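Local coordinates for protein catecholate siderophore receptor Fiu (Escherichia coli, PDB 6BPM) that imports iron bound to catecholate siderophores such as dihydroxybenzoylserine across the outer membrane, using energy obtained through TonB, and serves as receptor for several microcins, at residues 202-207 against 218-223; 140-145 against 177-182; 295-300 against 338-343. All coordinates share one frame; numbering follows the deposited sequence.

Contact 1: residues 202-207 against 218-223; sequences VAPSVA and LNYLHV. With POG ((20S)-2,5,8,11,14,17-hexamethyl-3,6,9,12,15,18-hexaoxahenicosane-1,20-diol), chain D.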
loop_
_atom_site.group_PDB
_atom_site.type_symbol
_atom_site.label_atom_id
_atom_site.label_comp_id
_atom_site.label_asym_id
_atom_site.label_seq_id
_atom_site.Cartn_x
_atom_site.Cartn_y
_atom_site.Cartn_z
ATOM N N VAL A 202 -12.381 -7.561 14.733
ATOM C CA VAL A 202 -13.190 -8.762 14.800
ATOM C C VAL A 202 -13.714 -9.042 13.413
ATOM O O VAL A 202 -14.158 -8.129 12.705
ATOM C CB VAL A 202 -14.361 -8.644 15.789
ATOM C CG1 VAL A 202 -15.336 -7.537 15.339
ATOM C CG2 VAL A 202 -15.058 -9.986 15.850
ATOM N N ALA A 203 -13.664 -10.314 13.026
ATOM C CA ALA A 203 -14.059 -10.725 11.685
ATOM C C ALA A 203 -14.777 -12.063 11.801
ATOM O O ALA A 203 -14.155 -13.133 11.770
ATOM C CB ALA A 203 -12.835 -10.800 10.765
ATOM N N PRO A 204 -16.075 -12.039 11.939
ATOM C CA PRO A 204 -16.832 -13.287 11.991
ATOM C C PRO A 204 -17.419 -13.587 10.631
ATOM O O PRO A 204 -17.677 -12.662 9.856
ATOM C CB PRO A 204 -17.926 -12.990 13.017
ATOM C CG PRO A 204 -18.213 -11.552 12.822
ATOM C CD PRO A 204 -16.901 -10.894 12.352
ATOM N N SER A 205 -17.528 -14.867 10.287
ATOM C CA SER A 205 -18.135 -15.247 9.024
ATOM C C SER A 205 -18.815 -16.603 9.171
ATOM O O SER A 205 -18.530 -17.389 10.085
ATOM C CB SER A 205 -17.117 -15.235 7.863
ATOM O OG SER A 205 -15.890 -15.857 8.197
ATOM N N VAL A 206 -19.739 -16.850 8.255
ATOM C CA VAL A 206 -20.450 -18.112 8.179
ATOM C C VAL A 206 -20.567 -18.514 6.713
ATOM O O VAL A 206 -20.749 -17.663 5.835
ATOM C CB VAL A 206 -21.827 -18.004 8.857
ATOM C CG1 VAL A 206 -22.699 -16.935 8.158
ATOM C CG2 VAL A 206 -22.507 -19.368 8.870
ATOM N N ALA A 207 -20.412 -19.807 6.440
ATOM C CA ALA A 207 -20.545 -20.338 5.084
ATOM C C ALA A 207 -21.581 -21.447 5.058
ATOM O O ALA A 207 -21.562 -22.346 5.910
ATOM C CB ALA A 207 -19.219 -20.865 4.550
ATOM N N LEU A 218 -20.844 -15.416 4.104
ATOM C CA LEU A 218 -21.163 -14.130 4.693
ATOM C C LEU A 218 -20.003 -13.721 5.584
ATOM O O LEU A 218 -19.581 -14.493 6.454
ATOM C CB LEU A 218 -22.448 -14.190 5.495
ATOM C CG LEU A 218 -23.711 -14.602 4.774
ATOM C CD1 LEU A 218 -24.726 -14.913 5.838
ATOM C CD2 LEU A 218 -24.201 -13.518 3.844
ATOM N N ASN A 219 -19.501 -12.509 5.363
ATOM C CA ASN A 219 -18.349 -11.983 6.069
ATOM C C ASN A 219 -18.690 -10.645 6.695
ATOM O O ASN A 219 -19.468 -9.860 6.144
ATOM C CB ASN A 219 -17.152 -11.788 5.121
ATOM C CG ASN A 219 -16.701 -13.082 4.484
ATOM O OD1 ASN A 219 -16.745 -13.235 3.267
ATOM N ND2 ASN A 219 -16.262 -14.024 5.306
ATOM N N TYR A 220 -18.055 -10.368 7.829
ATOM C CA TYR A 220 -18.119 -9.049 8.428
ATOM C C TYR A 220 -16.749 -8.714 9.015
ATOM O O TYR A 220 -16.096 -9.572 9.617
ATOM C CB TYR A 220 -19.235 -8.943 9.495
ATOM C CG TYR A 220 -19.190 -7.593 10.158
ATOM C CD1 TYR A 220 -19.528 -6.438 9.445
ATOM C CD2 TYR A 220 -18.748 -7.446 11.466
ATOM C CE1 TYR A 220 -19.451 -5.161 10.037
ATOM C CE2 TYR A 220 -18.682 -6.186 12.060
ATOM C CZ TYR A 220 -19.029 -5.058 11.330
ATOM O OH TYR A 220 -18.948 -3.819 11.889
ATOM N N LEU A 221 -16.319 -7.460 8.856
ATOM C CA LEU A 221 -15.019 -7.036 9.373
ATOM C C LEU A 221 -15.151 -5.704 10.100
ATOM O O LEU A 221 -15.734 -4.748 9.568
ATOM C CB LEU A 221 -13.973 -6.917 8.239
ATOM C CG LEU A 221 -12.592 -6.354 8.635
ATOM C CD1 LEU A 221 -11.665 -7.376 9.297
ATOM C CD2 LEU A 221 -11.899 -5.642 7.507
ATOM N N HIS A 222 -14.589 -5.637 11.307
ATOM C CA HIS A 222 -14.518 -4.388 12.063
ATOM C C HIS A 222 -13.137 -4.231 12.666
ATOM O O HIS A 222 -12.655 -5.125 13.370
ATOM C CB HIS A 222 -15.541 -4.300 13.210
ATOM C CG HIS A 222 -15.370 -3.062 14.048
ATOM N ND1 HIS A 222 -16.025 -1.878 13.775
ATOM C CD2 HIS A 222 -14.544 -2.800 15.093
ATOM C CE1 HIS A 222 -15.628 -0.951 14.629
ATOM N NE2 HIS A 222 -14.729 -1.485 15.439
ATOM N N VAL A 223 -12.532 -3.072 12.445
ATOM C CA VAL A 223 -11.263 -2.738 13.072
ATOM C C VAL A 223 -11.348 -1.322 13.602
ATOM O O VAL A 223 -11.782 -0.410 12.887
ATOM C CB VAL A 223 -10.077 -2.862 12.103
ATOM C CG1 VAL A 223 -8.825 -2.407 12.809
ATOM C CG2 VAL A 223 -9.932 -4.296 11.638
HETATM O OH POG D . -27.671 -6.432 -0.665
HETATM C C2 POG D . -27.080 -6.603 0.598
HETATM C C1 POG D . -28.151 -6.432 1.679
HETATM C C3 POG D . -25.936 -5.583 0.783
HETATM O O2 POG D . -25.173 -5.820 1.943
HETATM C C5 POG D . -24.489 -7.045 2.029
HETATM O O1 POG D . -18.656 -14.791 16.453
HETATM C C4 POG D . -19.775 -15.430 15.902
HETATM C C6 POG D . -19.361 -16.228 14.656
HETATM O O3 POG D . -20.114 -15.849 13.528
HETATM C C7 POG D . -21.512 -15.802 13.685
HETATM C C8 POG D . -22.225 -15.976 12.340
HETATM O O4 POG D . -22.445 -14.709 11.754
HETATM C C9 POG D . -21.464 -14.209 10.870
HETATM C C10 POG D . -22.110 -13.514 9.664
HETATM O O5 POG D . -21.692 -12.174 9.572
HETATM C C11 POG D . -21.784 -11.576 8.298
HETATM C C12 POG D . -23.066 -10.742 8.174
HETATM O O6 POG D . -23.516 -10.672 6.828
HETATM C C13 POG D . -23.326 -9.535 6.015
HETATM C C14 POG D . -24.403 -9.496 4.919
HETATM O O7 POG D . -23.996 -8.591 3.908
HETATM C C15 POG D . -24.973 -7.780 3.297
HETATM C C16 POG D . -22.988 -6.759 2.013
HETATM C C17 POG D . -25.737 -9.108 5.568
HETATM C C18 POG D . -22.796 -9.381 8.819
HETATM C C19 POG D . -23.635 -13.560 9.779
HETATM C C20 POG D . -23.565 -16.694 12.560
HETATM C C21 POG D . -19.525 -17.730 14.888
#

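Contact 2: residues 140-145 against 177-182; sequences ISKQPR and AVRLNV. With POG ((20S)-2,5,8,11,14,17-hexamethyl-3,6,9,12,15,18-hexaoxahenicosane-1,20-diol), chain D.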
loop_
_atom_site.group_PDB
_atom_site.type_symbol
_atom_site.label_atom_id
_atom_site.label_comp_id
_atom_site.label_asym_id
_atom_site.label_seq_id
_atom_site.Cartn_x
_atom_site.Cartn_y
_atom_site.Cartn_z
ATOM N N ILE A 140 -6.251 -11.226 0.625
ATOM C CA ILE A 140 -7.240 -12.287 0.506
ATOM C C ILE A 140 -7.779 -12.607 1.888
ATOM O O ILE A 140 -7.016 -12.962 2.799
ATOM C CB ILE A 140 -6.666 -13.543 -0.155
ATOM C CG1 ILE A 140 -6.092 -13.173 -1.522
ATOM C CG2 ILE A 140 -7.796 -14.603 -0.242
ATOM C CD1 ILE A 140 -7.095 -12.396 -2.372
ATOM N N SER A 141 -9.092 -12.500 2.040
ATOM C CA SER A 141 -9.704 -12.644 3.351
ATOM C C SER A 141 -9.825 -14.116 3.715
ATOM O O SER A 141 -10.069 -14.962 2.854
ATOM C CB SER A 141 -11.084 -11.982 3.363
ATOM O OG SER A 141 -11.040 -10.662 2.825
ATOM N N LYS A 142 -9.628 -14.418 4.994
ATOM C CA LYS A 142 -9.943 -15.739 5.500
ATOM C C LYS A 142 -11.428 -16.042 5.287
ATOM O O LYS A 142 -12.285 -15.151 5.306
ATOM C CB LYS A 142 -9.601 -15.837 6.985
ATOM C CG LYS A 142 -8.132 -15.750 7.269
ATOM C CD LYS A 142 -7.807 -15.830 8.759
ATOM C CE LYS A 142 -6.290 -15.709 8.987
ATOM N NZ LYS A 142 -5.878 -15.837 10.417
ATOM N N GLN A 143 -11.719 -17.311 5.037
ATOM C CA GLN A 143 -13.060 -17.840 4.843
ATOM C C GLN A 143 -13.181 -19.090 5.690
ATOM O O GLN A 143 -12.168 -19.678 6.088
ATOM C CB GLN A 143 -13.327 -18.172 3.367
ATOM C CG GLN A 143 -13.330 -16.971 2.430
ATOM C CD GLN A 143 -14.529 -16.096 2.702
ATOM O OE1 GLN A 143 -15.334 -16.413 3.569
ATOM N NE2 GLN A 143 -14.677 -15.016 1.946
ATOM N N PRO A 144 -14.401 -19.497 6.028
ATOM C CA PRO A 144 -14.548 -20.688 6.871
ATOM C C PRO A 144 -13.935 -21.896 6.185
ATOM O O PRO A 144 -14.025 -22.048 4.971
ATOM C CB PRO A 144 -16.067 -20.819 7.039
ATOM C CG PRO A 144 -16.590 -19.413 6.796
ATOM C CD PRO A 144 -15.691 -18.835 5.759
ATOM N N ARG A 145 -13.287 -22.739 6.973
ATOM C CA ARG A 145 -12.636 -23.942 6.486
ATOM C C ARG A 145 -13.532 -25.159 6.700
ATOM O O ARG A 145 -14.566 -25.094 7.363
ATOM C CB ARG A 145 -11.296 -24.144 7.188
ATOM C CG ARG A 145 -10.595 -22.857 7.506
ATOM C CD ARG A 145 -9.181 -23.112 7.960
ATOM N NE ARG A 145 -9.073 -23.943 9.150
ATOM C CZ ARG A 145 -8.894 -23.478 10.381
ATOM N NH1 ARG A 145 -8.814 -22.168 10.597
ATOM N NH2 ARG A 145 -8.783 -24.328 11.395
ATOM N N ALA A 177 -20.021 -24.052 8.094
ATOM C CA ALA A 177 -18.886 -23.750 8.933
ATOM C C ALA A 177 -18.984 -22.294 9.330
ATOM O O ALA A 177 -19.572 -21.473 8.622
ATOM C CB ALA A 177 -17.560 -24.039 8.200
ATOM N N VAL A 178 -18.393 -21.983 10.467
ATOM C CA VAL A 178 -18.335 -20.614 10.950
ATOM C C VAL A 178 -16.884 -20.338 11.276
ATOM O O VAL A 178 -16.129 -21.242 11.650
ATOM C CB VAL A 178 -19.225 -20.353 12.188
ATOM C CG1 VAL A 178 -20.718 -20.334 11.799
ATOM C CG2 VAL A 178 -18.923 -21.372 13.267
ATOM N N ARG A 179 -16.482 -19.093 11.091
ATOM C CA ARG A 179 -15.114 -18.734 11.410
ATOM C C ARG A 179 -15.110 -17.403 12.133
ATOM O O ARG A 179 -15.895 -16.500 11.825
ATOM C CB ARG A 179 -14.229 -18.640 10.167
ATOM C CG ARG A 179 -12.773 -18.793 10.507
ATOM C CD ARG A 179 -11.906 -18.697 9.285
ATOM N NE ARG A 179 -10.493 -18.899 9.604
ATOM C CZ ARG A 179 -9.569 -19.224 8.702
ATOM N NH1 ARG A 179 -9.899 -19.387 7.422
ATOM N NH2 ARG A 179 -8.319 -19.404 9.088
ATOM N N LEU A 180 -14.181 -17.276 13.065
ATOM C CA LEU A 180 -14.076 -16.045 13.820
ATOM C C LEU A 180 -12.605 -15.774 14.053
ATOM O O LEU A 180 -11.861 -16.658 14.494
ATOM C CB LEU A 180 -14.842 -16.134 15.153
ATOM C CG LEU A 180 -14.701 -14.929 16.103
ATOM C CD1 LEU A 180 -15.542 -13.746 15.620
ATOM C CD2 LEU A 180 -15.087 -15.302 17.531
ATOM N N ASN A 181 -12.196 -14.558 13.725
ATOM C CA ASN A 181 -10.856 -14.070 13.986
ATOM C C ASN A 181 -10.958 -12.797 14.803
ATOM O O ASN A 181 -11.765 -11.906 14.498
ATOM C CB ASN A 181 -10.121 -13.790 12.687
ATOM C CG ASN A 181 -9.611 -15.047 12.043
ATOM O OD1 ASN A 181 -8.492 -15.488 12.299
ATOM N ND2 ASN A 181 -10.442 -15.646 11.212
ATOM N N VAL A 182 -10.122 -12.718 15.829
ATOM C CA VAL A 182 -10.104 -11.602 16.759
ATOM C C VAL A 182 -8.661 -11.178 16.982
ATOM O O VAL A 182 -7.761 -12.014 17.134
ATOM C CB VAL A 182 -10.770 -11.980 18.106
ATOM C CG1 VAL A 182 -10.970 -10.747 18.982
ATOM C CG2 VAL A 182 -12.072 -12.715 17.872
HETATM O OH POG D . -27.671 -6.432 -0.665
HETATM C C2 POG D . -27.080 -6.603 0.598
HETATM C C1 POG D . -28.151 -6.432 1.679
HETATM C C3 POG D . -25.936 -5.583 0.783
HETATM O O2 POG D . -25.173 -5.820 1.943
HETATM C C5 POG D . -24.489 -7.045 2.029
HETATM O O1 POG D . -18.656 -14.791 16.453
HETATM C C4 POG D . -19.775 -15.430 15.902
HETATM C C6 POG D . -19.361 -16.228 14.656
HETATM O O3 POG D . -20.114 -15.849 13.528
HETATM C C7 POG D . -21.512 -15.802 13.685
HETATM C C8 POG D . -22.225 -15.976 12.340
HETATM O O4 POG D . -22.445 -14.709 11.754
HETATM C C9 POG D . -21.464 -14.209 10.870
HETATM C C10 POG D . -22.110 -13.514 9.664
HETATM O O5 POG D . -21.692 -12.174 9.572
HETATM C C11 POG D . -21.784 -11.576 8.298
HETATM C C12 POG D . -23.066 -10.742 8.174
HETATM O O6 POG D . -23.516 -10.672 6.828
HETATM C C13 POG D . -23.326 -9.535 6.015
HETATM C C14 POG D . -24.403 -9.496 4.919
HETATM O O7 POG D . -23.996 -8.591 3.908
HETATM C C15 POG D . -24.973 -7.780 3.297
HETATM C C16 POG D . -22.988 -6.759 2.013
HETATM C C17 POG D . -25.737 -9.108 5.568
HETATM C C18 POG D . -22.796 -9.381 8.819
HETATM C C19 POG D . -23.635 -13.560 9.779
HETATM C C20 POG D . -23.565 -16.694 12.560
HETATM C C21 POG D . -19.525 -17.730 14.888
#

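Contact 3: residues 295-300 against 338-343; sequences TRWSRV and SNKILT. With POG ((20S)-2,5,8,11,14,17-hexamethyl-3,6,9,12,15,18-hexaoxahenicosane-1,20-diol), chain E; POG ((20S)-2,5,8,11,14,17-hexamethyl-3,6,9,12,15,18-hexaoxahenicosane-1,20-diol), chain D.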
loop_
_atom_site.group_PDB
_atom_site.type_symbol
_atom_site.label_atom_id
_atom_site.label_comp_id
_atom_site.label_asym_id
_atom_site.label_seq_id
_atom_site.Cartn_x
_atom_site.Cartn_y
_atom_site.Cartn_z
ATOM N N THR A 295 -21.241 -9.090 -3.223
ATOM C CA THR A 295 -21.697 -7.768 -2.823
ATOM C C THR A 295 -20.931 -7.364 -1.579
ATOM O O THR A 295 -20.793 -8.165 -0.650
ATOM C CB THR A 295 -23.184 -7.738 -2.537
ATOM O OG1 THR A 295 -23.900 -8.274 -3.667
ATOM C CG2 THR A 295 -23.600 -6.289 -2.291
ATOM N N ARG A 296 -20.362 -6.158 -1.595
ATOM C CA ARG A 296 -19.648 -5.632 -0.441
ATOM C C ARG A 296 -20.113 -4.225 -0.144
ATOM O O ARG A 296 -20.280 -3.410 -1.058
ATOM C CB ARG A 296 -18.132 -5.608 -0.651
ATOM C CG ARG A 296 -17.410 -4.872 0.480
ATOM C CD ARG A 296 -15.927 -5.112 0.460
ATOM N NE ARG A 296 -15.615 -6.503 0.776
ATOM C CZ ARG A 296 -14.402 -7.042 0.655
ATOM N NH1 ARG A 296 -13.389 -6.299 0.229
ATOM N NH2 ARG A 296 -14.197 -8.318 0.973
ATOM N N TRP A 297 -20.291 -3.939 1.141
ATOM C CA TRP A 297 -20.448 -2.581 1.641
ATOM C C TRP A 297 -19.289 -2.306 2.591
ATOM O O TRP A 297 -18.984 -3.135 3.460
ATOM C CB TRP A 297 -21.797 -2.380 2.342
ATOM C CG TRP A 297 -21.942 -0.987 2.907
ATOM C CD1 TRP A 297 -22.472 0.099 2.276
ATOM C CD2 TRP A 297 -21.508 -0.527 4.200
ATOM N NE1 TRP A 297 -22.404 1.204 3.095
ATOM C CE2 TRP A 297 -21.820 0.844 4.282
ATOM C CE3 TRP A 297 -20.895 -1.146 5.301
ATOM C CZ2 TRP A 297 -21.544 1.608 5.426
ATOM C CZ3 TRP A 297 -20.625 -0.387 6.436
ATOM C CH2 TRP A 297 -20.945 0.975 6.485
ATOM N N SER A 298 -18.609 -1.175 2.403
ATOM C CA SER A 298 -17.466 -0.898 3.266
ATOM C C SER A 298 -17.349 0.592 3.573
ATOM O O SER A 298 -17.657 1.443 2.728
ATOM C CB SER A 298 -16.169 -1.407 2.637
ATOM O OG SER A 298 -15.158 -1.486 3.624
ATOM N N ARG A 299 -16.927 0.895 4.803
ATOM C CA ARG A 299 -16.710 2.268 5.249
ATOM C C ARG A 299 -15.434 2.333 6.078
ATOM O O ARG A 299 -15.226 1.503 6.973
ATOM C CB ARG A 299 -17.901 2.805 6.058
ATOM C CG ARG A 299 -17.682 4.218 6.599
ATOM C CD ARG A 299 -18.797 4.693 7.500
ATOM N NE ARG A 299 -18.759 4.102 8.833
ATOM C CZ ARG A 299 -19.846 3.917 9.586
ATOM N NH1 ARG A 299 -21.044 4.256 9.116
ATOM N NH2 ARG A 299 -19.751 3.365 10.790
ATOM N N VAL A 300 -14.570 3.291 5.746
ATOM C CA VAL A 300 -13.354 3.585 6.510
ATOM C C VAL A 300 -13.396 5.055 6.918
ATOM O O VAL A 300 -13.475 5.944 6.061
ATOM C CB VAL A 300 -12.074 3.272 5.710
ATOM C CG1 VAL A 300 -10.822 3.629 6.520
ATOM C CG2 VAL A 300 -12.016 1.832 5.368
ATOM N N SER A 338 -13.990 10.268 5.259
ATOM C CA SER A 338 -14.778 9.043 5.207
ATOM C C SER A 338 -14.732 8.472 3.801
ATOM O O SER A 338 -15.027 9.189 2.839
ATOM C CB SER A 338 -16.231 9.306 5.587
ATOM O OG SER A 338 -17.017 8.180 5.235
ATOM N N ASN A 339 -14.343 7.203 3.680
ATOM C CA ASN A 339 -14.298 6.507 2.391
ATOM C C ASN A 339 -15.275 5.334 2.418
ATOM O O ASN A 339 -15.206 4.476 3.311
ATOM C CB ASN A 339 -12.875 6.035 2.078
ATOM C CG ASN A 339 -11.961 7.167 1.570
ATOM O OD1 ASN A 339 -11.174 7.719 2.341
ATOM N ND2 ASN A 339 -12.015 7.464 0.256
ATOM N N LYS A 340 -16.193 5.307 1.452
ATOM C CA LYS A 340 -17.224 4.274 1.366
ATOM C C LYS A 340 -17.214 3.655 -0.028
ATOM O O LYS A 340 -17.005 4.356 -1.034
ATOM C CB LYS A 340 -18.602 4.869 1.674
ATOM C CG LYS A 340 -18.813 5.206 3.164
ATOM C CD LYS A 340 -20.133 5.910 3.457
ATOM C CE LYS A 340 -21.342 5.035 3.172
ATOM N NZ LYS A 340 -22.607 5.758 3.513
ATOM N N ILE A 341 -17.428 2.337 -0.085
ATOM C CA ILE A 341 -17.633 1.641 -1.350
ATOM C C ILE A 341 -18.830 0.698 -1.196
ATOM O O ILE A 341 -18.953 -0.017 -0.192
ATOM C CB ILE A 341 -16.347 0.903 -1.819
ATOM C CG1 ILE A 341 -16.446 0.464 -3.263
ATOM C CG2 ILE A 341 -16.022 -0.357 -1.027
ATOM C CD1 ILE A 341 -15.101 0.032 -3.800
ATOM N N LEU A 342 -19.725 0.723 -2.183
ATOM C CA LEU A 342 -20.780 -0.271 -2.348
ATOM C C LEU A 342 -20.618 -0.874 -3.739
ATOM O O LEU A 342 -20.557 -0.133 -4.727
ATOM C CB LEU A 342 -22.174 0.355 -2.181
ATOM C CG LEU A 342 -23.430 -0.503 -2.442
ATOM C CD1 LEU A 342 -23.461 -1.729 -1.529
ATOM C CD2 LEU A 342 -24.754 0.305 -2.315
ATOM N N THR A 343 -20.511 -2.205 -3.820
ATOM C CA THR A 343 -20.244 -2.846 -5.104
ATOM C C THR A 343 -20.883 -4.231 -5.202
ATOM O O THR A 343 -20.981 -4.972 -4.216
ATOM C CB THR A 343 -18.738 -2.982 -5.363
ATOM O OG1 THR A 343 -18.520 -3.413 -6.719
ATOM C CG2 THR A 343 -18.134 -3.999 -4.391
HETATM O OH POG E . -19.567 11.203 -21.992
HETATM C C2 POG E . -19.342 9.847 -22.271
HETATM C C1 POG E . -19.356 9.600 -23.781
HETATM C C3 POG E . -20.432 9.010 -21.602
HETATM O O2 POG E . -19.853 8.268 -20.566
HETATM C C5 POG E . -20.661 7.251 -20.053
HETATM O O1 POG E . -23.864 -2.265 -5.440
HETATM C C4 POG E . -23.397 -1.179 -6.191
HETATM C C6 POG E . -24.575 -0.472 -6.856
HETATM O O3 POG E . -24.121 0.706 -7.469
HETATM C C7 POG E . -25.115 1.614 -7.874
HETATM C C8 POG E . -24.919 2.113 -9.313
HETATM O O4 POG E . -23.559 2.200 -9.687
HETATM C C9 POG E . -23.207 2.916 -10.851
HETATM C C10 POG E . -23.557 2.214 -12.175
HETATM O O5 POG E . -22.798 2.877 -13.166
HETATM C C11 POG E . -23.268 3.221 -14.445
HETATM C C12 POG E . -23.324 4.740 -14.578
HETATM O O6 POG E . -22.027 5.192 -14.801
HETATM C C13 POG E . -21.971 6.310 -15.630
HETATM C C14 POG E . -21.652 5.862 -17.058
HETATM O O7 POG E . -21.324 7.007 -17.798
HETATM C C15 POG E . -20.206 6.933 -18.635
HETATM C C16 POG E . -20.524 6.000 -20.912
HETATM C C17 POG E . -22.850 5.150 -17.696
HETATM C C18 POG E . -23.871 5.465 -13.340
HETATM C C19 POG E . -25.064 2.242 -12.443
HETATM C C20 POG E . -25.685 3.444 -9.423
HETATM C C21 POG E . -25.634 -0.165 -5.793
HETATM O OH POG D . -27.671 -6.432 -0.665
HETATM C C2 POG D . -27.080 -6.603 0.598
HETATM C C1 POG D . -28.151 -6.432 1.679
HETATM C C3 POG D . -25.936 -5.583 0.783
HETATM O O2 POG D . -25.173 -5.820 1.943
HETATM C C5 POG D . -24.489 -7.045 2.029
HETATM O O1 POG D . -18.656 -14.791 16.453
HETATM C C4 POG D . -19.775 -15.430 15.902
HETATM C C6 POG D . -19.361 -16.228 14.656
HETATM O O3 POG D . -20.114 -15.849 13.528
HETATM C C7 POG D . -21.512 -15.802 13.685
HETATM C C8 POG D . -22.225 -15.976 12.340
HETATM O O4 POG D . -22.445 -14.709 11.754
HETATM C C9 POG D . -21.464 -14.209 10.870
HETATM C C10 POG D . -22.110 -13.514 9.664
HETATM O O5 POG D . -21.692 -12.174 9.572
HETATM C C11 POG D . -21.784 -11.576 8.298
HETATM C C12 POG D . -23.066 -10.742 8.174
HETATM O O6 POG D . -23.516 -10.672 6.828
HETATM C C13 POG D . -23.326 -9.535 6.015
HETATM C C14 POG D . -24.403 -9.496 4.919
HETATM O O7 POG D . -23.996 -8.591 3.908
HETATM C C15 POG D . -24.973 -7.780 3.297
HETATM C C16 POG D . -22.988 -6.759 2.013
HETATM C C17 POG D . -25.737 -9.108 5.568
HETATM C C18 POG D . -22.796 -9.381 8.819
HETATM C C19 POG D . -23.635 -13.560 9.779
HETATM C C20 POG D . -23.565 -16.694 12.560
HETATM C C21 POG D . -19.525 -17.730 14.888
#

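Contact 1: residues 202-207 against 218-223
V202 and H222 exchange two backbone hydrogen bonds, V202 N to H222 O at 2.8 Å and H222 N to V202 O at 2.9 Å. V206 and L218 repeat the pattern further along this antiparallel β-hairpin of the 22-stranded barrel, where L218 N reaches V206 O at 2.8 Å with an N-H...O angle of 169°. Between these doubly bonded pairs P204 breaks the ladder. Its ring nitrogen carries no hydrogen for Y220 O, so a single longer bond remains, from Y220 N to P204 O at 3.1 Å. Y220 O meets the CA-H of A203 instead, at 3.1 Å from A203 CA.

The side chains alternate between two surroundings. N219 and S205 stand together on the plug side of the wall, where N219 OD1 accepts from Q143 NE2 and S205 lies against P144. A203 CB and the CD1 methyl of L221 meet on that side too, bordered by N113 and F112 of the plug. The outer face carries V202, P204, V206, L218, Y220 and H222, and the poly(propylene glycol)-like molecule POG of chain D lies across it. P204 sets CD against the edge of the Y220 ring, near the ring plane, while the phenol OH and H222 ND1 both bond D275 on the next strand and H222 NE2 bonds T224 OG1. L218 and V206 run side by side in the same direction. With V206 CG1 turned between its backbone N and carbonyl carbon (chi1 61°), that methyl touches L218 CD1 at 3.7 Å and POG C10 at 3.8 Å.

Contact 2: residues 140-145 against 177-182
The guanidinium of R179, on a barrel strand, donates from NH1 to the backbone O of Q143 at 2.6 Å, a short bond with an N-H...O angle of 150°. The acceptor lies close to the guanidinium plane, although the donor is tilted from the plane of the carbonyl. K142 and R145 take opposite faces of the same group: K142 CB lies over one, 3.6 Å from R179 NH1, and the bent R145 side chain crosses the other with CD and NH1. The two guanidinium planes are 80° apart, so R145 presents its edge to the face of R179, with R145 NH1 and R179 NH2 only 3.2 Å apart though both are donors. R179 reaches this slot by an extended chain, CG anti to the backbone N (chi1 -158°) and straight on to NE. At its root P144 packs on the strand, P144 CB meeting A177 CB at 3.7 Å.

An outer shell of carboxylates and one carbonyl positions these cations. D167 forms salt bridges with both R179 NH2 and K142 NZ, D147 pairs with R145 NH2, and F112 O accepts from K142 NZ. The extended K142 also passes N181 at about a right angle, its CD 3.6 Å from N181 ND2. This is where the chain leaves the last plug strand, 135-141, and passes to the barrel wall. Three cationic side chains are thus packed together where the linker meets the wall, and D167 and D147 probably offset the mutual repulsion that so close an arginine pair would otherwise suffer.

Contact 3: residues 295-300 against 338-343
N339 O receives V300 N at 2.8 Å and, beside it, the CA-H of R299, at 3.3 Å from R299 CA. V300 O takes N339 N in return, at 2.8 Å and nearly straight (174°). The same double bonding recurs at S298 with I341 and at R296 with T343, an unbroken antiparallel ladder between neighbouring strands of the TonB-dependent receptor barrel.

W297, R299, K340 and L342 share the outward face. R299 and K340 lie alongside each other, with R299 CG 3.7 Å from K340 CG. K340 bends at chi3 so that its CE comes within 4.0 Å of W297 NE1. R299 turns at its own chi3 (76°), which turns one face of its guanidinium to the indole edge, W297 CH2 lying over that face near its rim; its pairing with D275 is long and weak. L342 CD1 sits at the indole edge and 3.6 Å from R296 O, while L342 CD2 meets C21 of POG chain E, also at 3.6 Å. Shortening L342 to an alanine would probably take the methyls from the edge of W297 and from the POG chain, and uncover R296 O on that side.

On the opposite face, S298 CB packs on I341 CG2 at 3.8 Å. I341, R296 and T343 touch plug residue I101, and R296 bonds T278 and forms a salt bridge with D99. The strand pair is therefore two-sided chemically: its outer face carries apolar groups and cationic side chains beside an indole, whereas its inner face joins barrel to plug by an ion pair and close packing.

From the N terminus, contact 2 comes first: the chain leaves the plug, runs through strands 149-157 and 161-171, and returns at 177-182 to close a loop on the linker at 140-145. Contact 1 then closes the short hairpin of strands 195-208 and 214-227, and contact 3 the longer connection between strands 289-310 and 327-354. The three loops follow in series; none nests in or crosses another. Contacts 1 and 2 adjoin, since strands 176-189 and 195-208 are neighbours bonded through S205 N to R179 O. Contact 3 lies farther round the same wall, about 15 Å from contact 1 between centres. Contact 2 ties plug to barrel, the others strand to strand, and POG chain D touches all three.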